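Local coordinates for amidohydrolase 3 domain-containing protein (Pyrococcus horikoshii, PDB 3IGH) that is of uncharacterised biological role but, as an amidohydrolase-family protein with a TIM-barrel fold, probably hydrolyses carbon-nitrogen bonds other than peptide bonds in a metal-dependent manner, at residues Lys4-Phe15 and Glu50-Pro61; Lys19-Ser27 and Ala34-Val44. All coordinates share one frame; numbering follows the deposited sequence.

Strands 3-7 and 10-14 each serve two neighbours in contacts 1 and 2, a worked example of sheet sharing beside what is probably the barrel of this family. In contact 1 they lie parallel to 50-53 and 58-68; in contact 2, the hairpin of 23-27 and 30-35 meets helix 37-47. The contacts adjoin: 3-7 pairs with 23-27 and 10-14 with 19-21, and contact 2 is nested in the loop that contact 1 closes. Both are partly buried and lie well away from the chain's centre. Contact 1 rests on two short parallel ladders and has a polar, exposed turn; contact 2 is smaller, with a few bonds at a bulge and apolar helix packing near the second subunit.

Contact 1 (Lys4-Phe15 and Glu50-Pro61); sequences KALINGTIYTSF and EIVDLKGKYVMP
Asn-8 and Asp-53 each turn CG trans to their own backbone N (chi1 -170° and -167°), which lays amide and carboxylate side by side, their planes 38° apart. Asn-8 ND2 donates to the syn lone pair of Asp-53 OD1 at 3.1 Å, while Lys-55 N reaches the same oxygen from above the carboxylate plane, at 3.3 Å, closing an Asx turn. These bonds lie at the break between two parallel ladders: Ala-5 to Ile-7 run beside Ile-51 to Asp-53, and Thr-10 and Ile-11 beside Tyr-58 and Val-59. A type I' turn, Leu-54 to Lys-57, fills the two-residue shift, and Gly-56 N bonds to Asn-8 O at 2.9 Å across it. Leu-54 CD1 comes within 3.8 Å of Gly-9 CA, where a CB would clash. Ile-11 lies alongside Val-59, CG1 to CB 3.8 Å, and its CG1 also touches Leu-54 CD1. Thr-10 CB approaches Tyr-58 CD1 at 3.6 Å. Farther on, Met-60 CB meets the edge of the Phe-15 ring. The polar grip thus fixes the turn between the ladders, while apolar packing and backbone bonds carry the pairing into strand 58-68, consistent with the first barrel strand of amidohydrolases.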
loop_
_atom_site.group_PDB
_atom_site.type_symbol
_atom_site.label_atom_id
_atom_site.label_comp_id
_atom_site.label_asym_id
_atom_site.label_seq_id
_atom_site.Cartn_x
_atom_site.Cartn_y
_atom_site.Cartn_z
ATOM N N LYS A 4 -2.212 23.900 -11.713
ATOM C CA LYS A 4 -1.254 24.873 -12.190
ATOM C C LYS A 4 -0.871 24.767 -13.643
ATOM O O LYS A 4 -0.959 23.720 -14.226
ATOM C CB LYS A 4 -0.037 24.920 -11.299
ATOM C CG LYS A 4 0.859 23.768 -11.429
ATOM C CD LYS A 4 2.154 23.967 -10.667
ATOM C CE LYS A 4 2.450 22.749 -9.807
ATOM N NZ LYS A 4 3.822 22.171 -9.929
ATOM N N ALA A 5 -0.463 25.877 -14.224
ATOM C CA ALA A 5 0.074 25.893 -15.576
ATOM C C ALA A 5 1.550 26.274 -15.576
ATOM O O ALA A 5 1.973 27.153 -14.824
ATOM C CB ALA A 5 -0.723 26.828 -16.475
ATOM N N LEU A 6 2.326 25.572 -16.396
ATOM C CA LEU A 6 3.698 25.944 -16.702
ATOM C C LEU A 6 3.653 26.470 -18.125
ATOM O O LEU A 6 3.356 25.717 -19.051
ATOM C CB LEU A 6 4.639 24.733 -16.633
ATOM C CG LEU A 6 4.866 23.917 -15.357
ATOM C CD1 LEU A 6 6.026 22.945 -15.576
ATOM C CD2 LEU A 6 5.149 24.797 -14.146
ATOM N N ILE A 7 3.921 27.766 -18.290
ATOM C CA ILE A 7 3.753 28.444 -19.581
ATOM C C ILE A 7 5.003 29.231 -19.972
ATOM O O ILE A 7 5.874 29.475 -19.128
ATOM C CB ILE A 7 2.538 29.425 -19.575
ATOM C CG1 ILE A 7 2.739 30.552 -18.550
ATOM C CG2 ILE A 7 1.216 28.678 -19.345
ATOM C CD1 ILE A 7 2.158 31.877 -18.978
ATOM N N ASN A 8 5.062 29.636 -21.244
ATOM C CA ASN A 8 6.123 30.504 -21.788
ATOM C C ASN A 8 7.520 29.907 -21.582
ATOM O O ASN A 8 8.420 30.523 -20.993
ATOM C CB ASN A 8 6.011 31.936 -21.228
ATOM C CG ASN A 8 6.931 32.924 -21.935
ATOM O OD1 ASN A 8 7.013 32.950 -23.164
ATOM N ND2 ASN A 8 7.637 33.734 -21.150
ATOM N N GLY A 9 7.665 28.672 -22.044
ATOM C CA GLY A 9 8.916 27.949 -21.924
ATOM C C GLY A 9 8.963 26.834 -22.931
ATOM O O GLY A 9 8.034 26.657 -23.717
ATOM N N THR A 10 10.055 26.083 -22.913
ATOM C CA THR A 10 10.216 24.970 -23.831
ATOM C C THR A 10 10.186 23.689 -23.014
ATOM O O THR A 10 11.110 23.393 -22.248
ATOM C CB THR A 10 11.520 25.094 -24.634
ATOM O OG1 THR A 10 11.461 26.272 -25.449
ATOM C CG2 THR A 10 11.733 23.881 -25.523
ATOM N N ILE A 11 9.104 22.942 -23.179
ATOM C CA ILE A 11 8.873 21.751 -22.375
ATOM C C ILE A 11 9.025 20.527 -23.253
ATOM O O ILE A 11 8.252 20.332 -24.183
ATOM C CB ILE A 11 7.465 21.770 -21.735
ATOM C CG1 ILE A 11 7.308 23.020 -20.860
ATOM C CG2 ILE A 11 7.229 20.490 -20.917
ATOM C CD1 ILE A 11 5.936 23.635 -20.911
ATOM N N TYR A 12 10.037 19.713 -22.959
ATOM C CA TYR A 12 10.201 18.416 -23.625
ATOM C C TYR A 12 9.306 17.405 -22.926
ATOM O O TYR A 12 9.450 17.178 -21.728
ATOM C CB TYR A 12 11.662 17.951 -23.561
ATOM C CG TYR A 12 12.593 18.760 -24.435
ATOM C CD1 TYR A 12 12.769 18.434 -25.775
ATOM C CD2 TYR A 12 13.287 19.859 -23.927
ATOM C CE1 TYR A 12 13.616 19.172 -26.589
ATOM C CE2 TYR A 12 14.135 20.607 -24.736
ATOM C CZ TYR A 12 14.294 20.255 -26.068
ATOM O OH TYR A 12 15.129 20.982 -26.891
ATOM N N THR A 13 8.378 16.812 -23.669
ATOM C CA THR A 13 7.451 15.849 -23.091
ATOM C C THR A 13 7.893 14.425 -23.363
ATOM O O THR A 13 7.464 13.506 -22.675
ATOM C CB THR A 13 5.999 16.021 -23.609
ATOM O OG1 THR A 13 5.928 15.653 -24.993
ATOM C CG2 THR A 13 5.513 17.459 -23.416
ATOM N N SER A 14 8.741 14.252 -24.376
ATOM C CA SER A 14 9.216 12.932 -24.790
ATOM C C SER A 14 10.534 13.105 -25.538
ATOM O O SER A 14 10.753 14.137 -26.181
ATOM C CB SER A 14 8.167 12.259 -25.686
ATOM O OG SER A 14 8.580 10.977 -26.098
ATOM N N PHE A 15 11.416 12.113 -25.441
ATOM C CA PHE A 15 12.712 12.179 -26.124
ATOM C C PHE A 15 12.778 11.242 -27.334
ATOM O O PHE A 15 13.353 11.603 -28.361
ATOM C CB PHE A 15 13.871 11.907 -25.157
ATOM C CG PHE A 15 14.132 13.026 -24.186
ATOM C CD1 PHE A 15 14.648 14.247 -24.625
ATOM C CD2 PHE A 15 13.879 12.856 -22.830
ATOM C CE1 PHE A 15 14.887 15.288 -23.728
ATOM C CE2 PHE A 15 14.123 13.895 -21.922
ATOM C CZ PHE A 15 14.626 15.107 -22.373
ATOM N N GLU A 50 -2.727 28.497 -10.016
ATOM C CA GLU A 50 -1.446 29.173 -10.196
ATOM C C GLU A 50 -0.968 29.099 -11.645
ATOM O O GLU A 50 -1.035 28.047 -12.280
ATOM C CB GLU A 50 -0.408 28.555 -9.255
ATOM C CG GLU A 50 0.903 29.319 -9.127
ATOM C CD GLU A 50 1.939 28.578 -8.288
ATOM O OE1 GLU A 50 1.745 27.376 -7.994
ATOM O OE2 GLU A 50 2.959 29.201 -7.925
ATOM N N ILE A 51 -0.497 30.224 -12.170
ATOM C CA ILE A 51 0.122 30.241 -13.490
ATOM C C ILE A 51 1.601 30.577 -13.330
ATOM O O ILE A 51 1.959 31.671 -12.893
ATOM C CB ILE A 51 -0.591 31.214 -14.461
ATOM C CG1 ILE A 51 -2.057 30.801 -14.644
ATOM C CG2 ILE A 51 0.118 31.241 -15.811
ATOM C CD1 ILE A 51 -2.961 31.906 -15.145
ATOM N N VAL A 52 2.449 29.608 -13.663
ATOM C CA VAL A 52 3.896 29.734 -13.515
ATOM C C VAL A 52 4.524 30.136 -14.846
ATOM O O VAL A 52 4.448 29.399 -15.836
ATOM C CB VAL A 52 4.535 28.421 -12.986
ATOM C CG1 VAL A 52 6.055 28.526 -12.937
ATOM C CG2 VAL A 52 3.982 28.075 -11.609
ATOM N N ASP A 53 5.122 31.323 -14.857
ATOM C CA ASP A 53 5.852 31.816 -16.011
ATOM C C ASP A 53 7.242 31.187 -16.000
ATOM O O ASP A 53 8.022 31.409 -15.069
ATOM C CB ASP A 53 5.952 33.345 -15.948
ATOM C CG ASP A 53 6.418 33.973 -17.263
ATOM O OD1 ASP A 53 6.621 33.252 -18.266
ATOM O OD2 ASP A 53 6.574 35.211 -17.290
ATOM N N LEU A 54 7.546 30.401 -17.031
ATOM C CA LEU A 54 8.855 29.750 -17.131
ATOM C C LEU A 54 9.959 30.714 -17.557
ATOM O O LEU A 54 11.140 30.434 -17.341
ATOM C CB LEU A 54 8.811 28.542 -18.076
ATOM C CG LEU A 54 8.124 27.268 -17.561
ATOM C CD1 LEU A 54 7.997 26.270 -18.679
ATOM C CD2 LEU A 54 8.884 26.665 -16.391
ATOM N N LYS A 55 9.554 31.844 -18.148
ATOM C CA LYS A 55 10.464 32.897 -18.635
ATOM C C LYS A 55 11.542 32.350 -19.576
ATOM O O LYS A 55 12.734 32.620 -19.406
ATOM C CB LYS A 55 11.085 33.689 -17.473
ATOM C CG LYS A 55 10.111 34.588 -16.720
ATOM C CD LYS A 55 10.866 35.487 -15.748
ATOM C CE LYS A 55 9.927 36.323 -14.889
ATOM N NZ LYS A 55 9.319 35.531 -13.784
ATOM N N GLY A 56 11.106 31.551 -20.547
ATOM C CA GLY A 56 12.003 30.956 -21.534
ATOM C C GLY A 56 12.796 29.728 -21.100
ATOM O O GLY A 56 13.516 29.147 -21.918
ATOM N N LYS A 57 12.670 29.322 -19.833
ATOM C CA LYS A 57 13.414 28.163 -19.314
ATOM C C LYS A 57 12.945 26.835 -19.913
ATOM O O LYS A 57 11.873 26.757 -20.525
ATOM C CB LYS A 57 13.367 28.108 -17.785
ATOM C CG LYS A 57 14.209 29.177 -17.098
ATOM C CD LYS A 57 14.070 29.096 -15.585
ATOM C CE LYS A 57 14.203 30.468 -14.930
ATOM N NZ LYS A 57 12.967 31.296 -15.090
ATOM N N TYR A 58 13.759 25.800 -19.735
ATOM C CA TYR A 58 13.516 24.500 -20.361
ATOM C C TYR A 58 13.036 23.485 -19.326
ATOM O O TYR A 58 13.437 23.532 -18.159
ATOM C CB TYR A 58 14.766 23.996 -21.092
ATOM C CG TYR A 58 15.165 24.860 -22.272
ATOM C CD1 TYR A 58 14.889 24.458 -23.577
ATOM C CD2 TYR A 58 15.805 26.091 -22.080
ATOM C CE1 TYR A 58 15.249 25.262 -24.672
ATOM C CE2 TYR A 58 16.168 26.896 -23.159
ATOM C CZ TYR A 58 15.885 26.476 -24.450
ATOM O OH TYR A 58 16.240 27.276 -25.515
ATOM N N VAL A 59 12.156 22.586 -19.754
ATOM C CA VAL A 59 11.566 21.586 -18.855
ATOM C C VAL A 59 11.720 20.205 -19.492
ATOM O O VAL A 59 11.444 20.036 -20.680
ATOM C CB VAL A 59 10.062 21.901 -18.537
ATOM C CG1 VAL A 59 9.415 20.801 -17.680
ATOM C CG2 VAL A 59 9.922 23.233 -17.825
ATOM N N MET A 60 12.185 19.230 -18.710
ATOM C CA MET A 60 12.279 17.845 -19.189
ATOM C C MET A 60 11.708 16.903 -18.119
ATOM O O MET A 60 11.625 17.298 -16.950
ATOM C CB MET A 60 13.733 17.470 -19.571
ATOM C CG MET A 60 14.754 17.436 -18.435
ATOM S SD MET A 60 16.410 16.795 -18.877
ATOM C CE MET A 60 16.164 15.028 -18.660
ATOM N N PRO A 61 11.297 15.673 -18.508
ATOM C CA PRO A 61 10.955 14.707 -17.466
ATOM C C PRO A 61 12.133 14.499 -16.522
ATOM O O PRO A 61 13.294 14.535 -16.945
ATOM C CB PRO A 61 10.668 13.427 -18.248
ATOM C CG PRO A 61 10.256 13.895 -19.601
ATOM C CD PRO A 61 11.085 15.114 -19.859
HETATM O O HOH W 1 12.403 28.441 -24.043
#

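Contact 2 (Lys19-Ser27 and Ala34-Val44)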
loop_
_atom_site.group_PDB
_atom_site.type_symbol
_atom_site.label_atom_id
_atom_site.label_comp_id
_atom_site.label_asym_id
_atom_site.label_seq_id
_atom_site.Cartn_x
_atom_site.Cartn_y
_atom_site.Cartn_z
ATOM N N LYS A 19 9.346 15.217 -28.685
ATOM C CA LYS A 19 8.150 16.069 -28.665
ATOM C C LYS A 19 8.351 17.247 -27.717
ATOM O O LYS A 19 8.760 17.065 -26.560
ATOM C CB LYS A 19 6.900 15.290 -28.236
ATOM C CG LYS A 19 6.542 14.075 -29.071
ATOM C CD LYS A 19 5.138 13.580 -28.719
ATOM C CE LYS A 19 4.882 12.158 -29.222
ATOM N NZ LYS A 19 4.848 12.049 -30.710
ATOM N N LYS A 20 8.077 18.453 -28.212
ATOM C CA LYS A 20 8.160 19.667 -27.400
ATOM C C LYS A 20 6.834 20.411 -27.417
ATOM O O LYS A 20 6.133 20.433 -28.433
ATOM C CB LYS A 20 9.240 20.625 -27.907
ATOM C CG LYS A 20 10.545 20.002 -28.331
ATOM C CD LYS A 20 11.210 20.845 -29.410
ATOM C CE LYS A 20 11.765 22.158 -28.871
ATOM N NZ LYS A 20 12.363 22.998 -29.947
ATOM N N VAL A 21 6.495 21.016 -26.281
ATOM C CA VAL A 21 5.339 21.906 -26.184
ATOM C C VAL A 21 5.746 23.196 -25.475
ATOM O O VAL A 21 6.867 23.307 -24.961
ATOM C CB VAL A 21 4.128 21.244 -25.454
ATOM C CG1 VAL A 21 3.676 19.969 -26.164
ATOM C CG2 VAL A 21 4.436 20.984 -23.975
ATOM N N SER A 22 4.835 24.166 -25.446
ATOM C CA SER A 22 5.099 25.438 -24.787
ATOM C C SER A 22 4.291 25.611 -23.501
ATOM O O SER A 22 4.523 26.555 -22.739
ATOM C CB SER A 22 4.876 26.620 -25.750
ATOM O OG SER A 22 3.579 26.584 -26.322
ATOM N N GLY A 23 3.365 24.689 -23.247
ATOM C CA GLY A 23 2.516 24.776 -22.067
ATOM C C GLY A 23 2.100 23.437 -21.492
ATOM O O GLY A 23 1.780 22.511 -22.235
ATOM N N LEU A 24 2.117 23.349 -20.162
ATOM C CA LEU A 24 1.631 22.179 -19.428
ATOM C C LEU A 24 0.560 22.597 -18.440
ATOM O O LEU A 24 0.658 23.664 -17.845
ATOM C CB LEU A 24 2.757 21.518 -18.620
ATOM C CG LEU A 24 3.767 20.529 -19.194
ATOM C CD1 LEU A 24 4.579 19.948 -18.045
ATOM C CD2 LEU A 24 3.103 19.414 -19.975
ATOM N N VAL A 25 -0.454 21.755 -18.259
ATOM C CA VAL A 25 -1.378 21.917 -17.133
ATOM C C VAL A 25 -1.243 20.719 -16.212
ATOM O O VAL A 25 -1.297 19.577 -16.666
ATOM C CB VAL A 25 -2.856 22.083 -17.572
ATOM C CG1 VAL A 25 -3.737 22.363 -16.363
ATOM C CG2 VAL A 25 -2.995 23.218 -18.566
ATOM N N ILE A 26 -1.059 20.991 -14.922
ATOM C CA ILE A 26 -0.874 19.953 -13.920
ATOM C C ILE A 26 -2.006 19.982 -12.897
ATOM O O ILE A 26 -2.322 21.030 -12.324
ATOM C CB ILE A 26 0.490 20.092 -13.192
ATOM C CG1 ILE A 26 1.646 20.011 -14.195
ATOM C CG2 ILE A 26 0.651 19.022 -12.099
ATOM C CD1 ILE A 26 2.888 20.731 -13.728
ATOM N N SER A 27 -2.609 18.819 -12.682
ATOM C CA SER A 27 -3.625 18.646 -11.658
ATOM C C SER A 27 -3.249 17.489 -10.742
ATOM O O SER A 27 -3.107 16.360 -11.222
ATOM C CB SER A 27 -4.973 18.355 -12.317
ATOM O OG SER A 27 -5.949 18.087 -11.331
ATOM N N ALA A 34 -0.868 19.027 -22.417
ATOM C CA ALA A 34 0.451 19.380 -22.934
ATOM C C ALA A 34 0.232 19.954 -24.324
ATOM O O ALA A 34 -0.278 19.255 -25.203
ATOM C CB ALA A 34 1.354 18.142 -23.015
ATOM N N GLY A 35 0.602 21.217 -24.520
ATOM C CA GLY A 35 0.421 21.866 -25.816
ATOM C C GLY A 35 0.782 23.336 -25.820
ATOM O O GLY A 35 1.814 23.736 -25.262
ATOM N N ASP A 36 -0.079 24.136 -26.452
ATOM C CA ASP A 36 0.145 25.571 -26.595
ATOM C C ASP A 36 0.068 26.295 -25.257
ATOM O O ASP A 36 -0.823 26.025 -24.451
ATOM C CB ASP A 36 -0.852 26.173 -27.593
ATOM C CG ASP A 36 -0.549 25.788 -29.034
ATOM O OD1 ASP A 36 0.609 25.426 -29.342
ATOM O OD2 ASP A 36 -1.476 25.856 -29.870
ATOM N N SER A 37 1.010 27.210 -25.044
ATOM C CA SER A 37 1.135 28.007 -23.829
ATOM C C SER A 37 -0.109 28.845 -23.497
ATOM O O SER A 37 -0.489 28.959 -22.326
ATOM C CB SER A 37 2.371 28.905 -23.950
ATOM O OG SER A 37 2.542 29.720 -22.809
ATOM N N GLU A 38 -0.737 29.420 -24.523
ATOM C CA GLU A 38 -1.937 30.247 -24.337
ATOM C C GLU A 38 -3.159 29.429 -23.918
ATOM O O GLU A 38 -3.958 29.883 -23.094
ATOM C CB GLU A 38 -2.250 31.073 -25.595
ATOM C CG GLU A 38 -1.422 32.354 -25.730
ATOM C CD GLU A 38 -1.665 33.341 -24.593
ATOM O OE1 GLU A 38 -0.688 33.702 -23.902
ATOM O OE2 GLU A 38 -2.829 33.748 -24.383
ATOM N N VAL A 39 -3.290 28.233 -24.491
ATOM C CA VAL A 39 -4.363 27.297 -24.136
ATOM C C VAL A 39 -4.230 26.840 -22.675
ATOM O O VAL A 39 -5.214 26.819 -21.931
ATOM C CB VAL A 39 -4.389 26.083 -25.094
ATOM C CG1 VAL A 39 -5.523 25.127 -24.743
ATOM C CG2 VAL A 39 -4.529 26.553 -26.532
ATOM N N ALA A 40 -3.002 26.514 -22.274
ATOM C CA ALA A 40 -2.695 26.105 -20.905
ATOM C C ALA A 40 -3.083 27.175 -19.886
ATOM O O ALA A 40 -3.722 26.868 -18.880
ATOM C CB ALA A 40 -1.207 25.744 -20.767
ATOM N N LYS A 41 -2.710 28.424 -20.171
ATOM C CA LYS A 41 -3.016 29.568 -19.308
ATOM C C LYS A 41 -4.523 29.808 -19.211
ATOM O O LYS A 41 -5.035 30.133 -18.139
ATOM C CB LYS A 41 -2.289 30.828 -19.813
ATOM C CG LYS A 41 -2.454 32.080 -18.935
ATOM C CD LYS A 41 -1.397 33.153 -19.222
ATOM C CE LYS A 41 -1.573 33.824 -20.586
ATOM N NZ LYS A 41 -2.648 34.858 -20.593
ATOM N N LYS A 42 -5.220 29.614 -20.329
ATOM C CA LYS A 42 -6.666 29.803 -20.416
ATOM C C LYS A 42 -7.421 28.797 -19.549
ATOM O O LYS A 42 -8.363 29.168 -18.843
ATOM C CB LYS A 42 -7.126 29.690 -21.872
ATOM C CG LYS A 42 -8.551 30.162 -22.122
ATOM C CD LYS A 42 -8.892 30.174 -23.610
ATOM C CE LYS A 42 -8.217 31.334 -24.345
ATOM N NZ LYS A 42 -8.626 31.400 -25.775
ATOM N N ILE A 43 -6.995 27.534 -19.613
ATOM C CA ILE A 43 -7.566 26.451 -18.808
ATOM C C ILE A 43 -7.507 26.789 -17.314
ATOM O O ILE A 43 -8.518 26.719 -16.612
ATOM C CB ILE A 43 -6.868 25.086 -19.118
ATOM C CG1 ILE A 43 -7.259 24.588 -20.513
ATOM C CG2 ILE A 43 -7.234 24.018 -18.086
ATOM C CD1 ILE A 43 -6.276 23.591 -21.112
ATOM N N VAL A 44 -6.330 27.209 -16.855
ATOM C CA VAL A 44 -6.094 27.497 -15.441
ATOM C C VAL A 44 -6.743 28.816 -14.993
ATOM O O VAL A 44 -7.037 29.001 -13.807
ATOM C CB VAL A 44 -4.581 27.409 -15.100
ATOM C CG1 VAL A 44 -4.287 27.815 -13.667
ATOM C CG2 VAL A 44 -4.103 25.981 -15.314
HETATM O O HOH W 2 3.168 24.109 -28.180
#
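Gly-23 and Gly-35 form an antiparallel hydrogen-bonded pair with a classic beta bulge, Ser-22 and Gly-23 both facing Gly-35: Gly-35 N gives a nearly straight bond to Gly-23 O (2.9 Å), whereas Gly-35 O takes the N-H of Ser-22 at 3.1 Å and a weak one from Gly-23. Beside the bulge, Ser-22 OG sits between its backbone N and carbonyl carbon (chi1 55°), from where it accepts the N-H of Ser-37, in the first turn of helix 37-47, at 2.9 Å through a bent bond (137°). Replacing Ser-22 by alanine is likely to leave Ser-37 N without this partner and the bulge less firmly tied to the helix. The hydroxyl of Ser-37 turns instead to Asn-8 N of segment 4-15. A CB on Gly-23 would run into Ser-37 CA and Ala-40 CB. Leu-24 CD2 touches Ala-34 CB at 3.7 Å. Val-25 packs its methyls against one helix face: CG2 lies 3.7 Å from Ala-40 CA, and CG1 slides past Val-44 CG2 at 3.8 Å. Leu-46 of the second subunit packs on Val-39 and Lys-42. One bent hydroxyl bond ties the helix start to the bulge, while branched apolar side chains seat its buried face on the sheet.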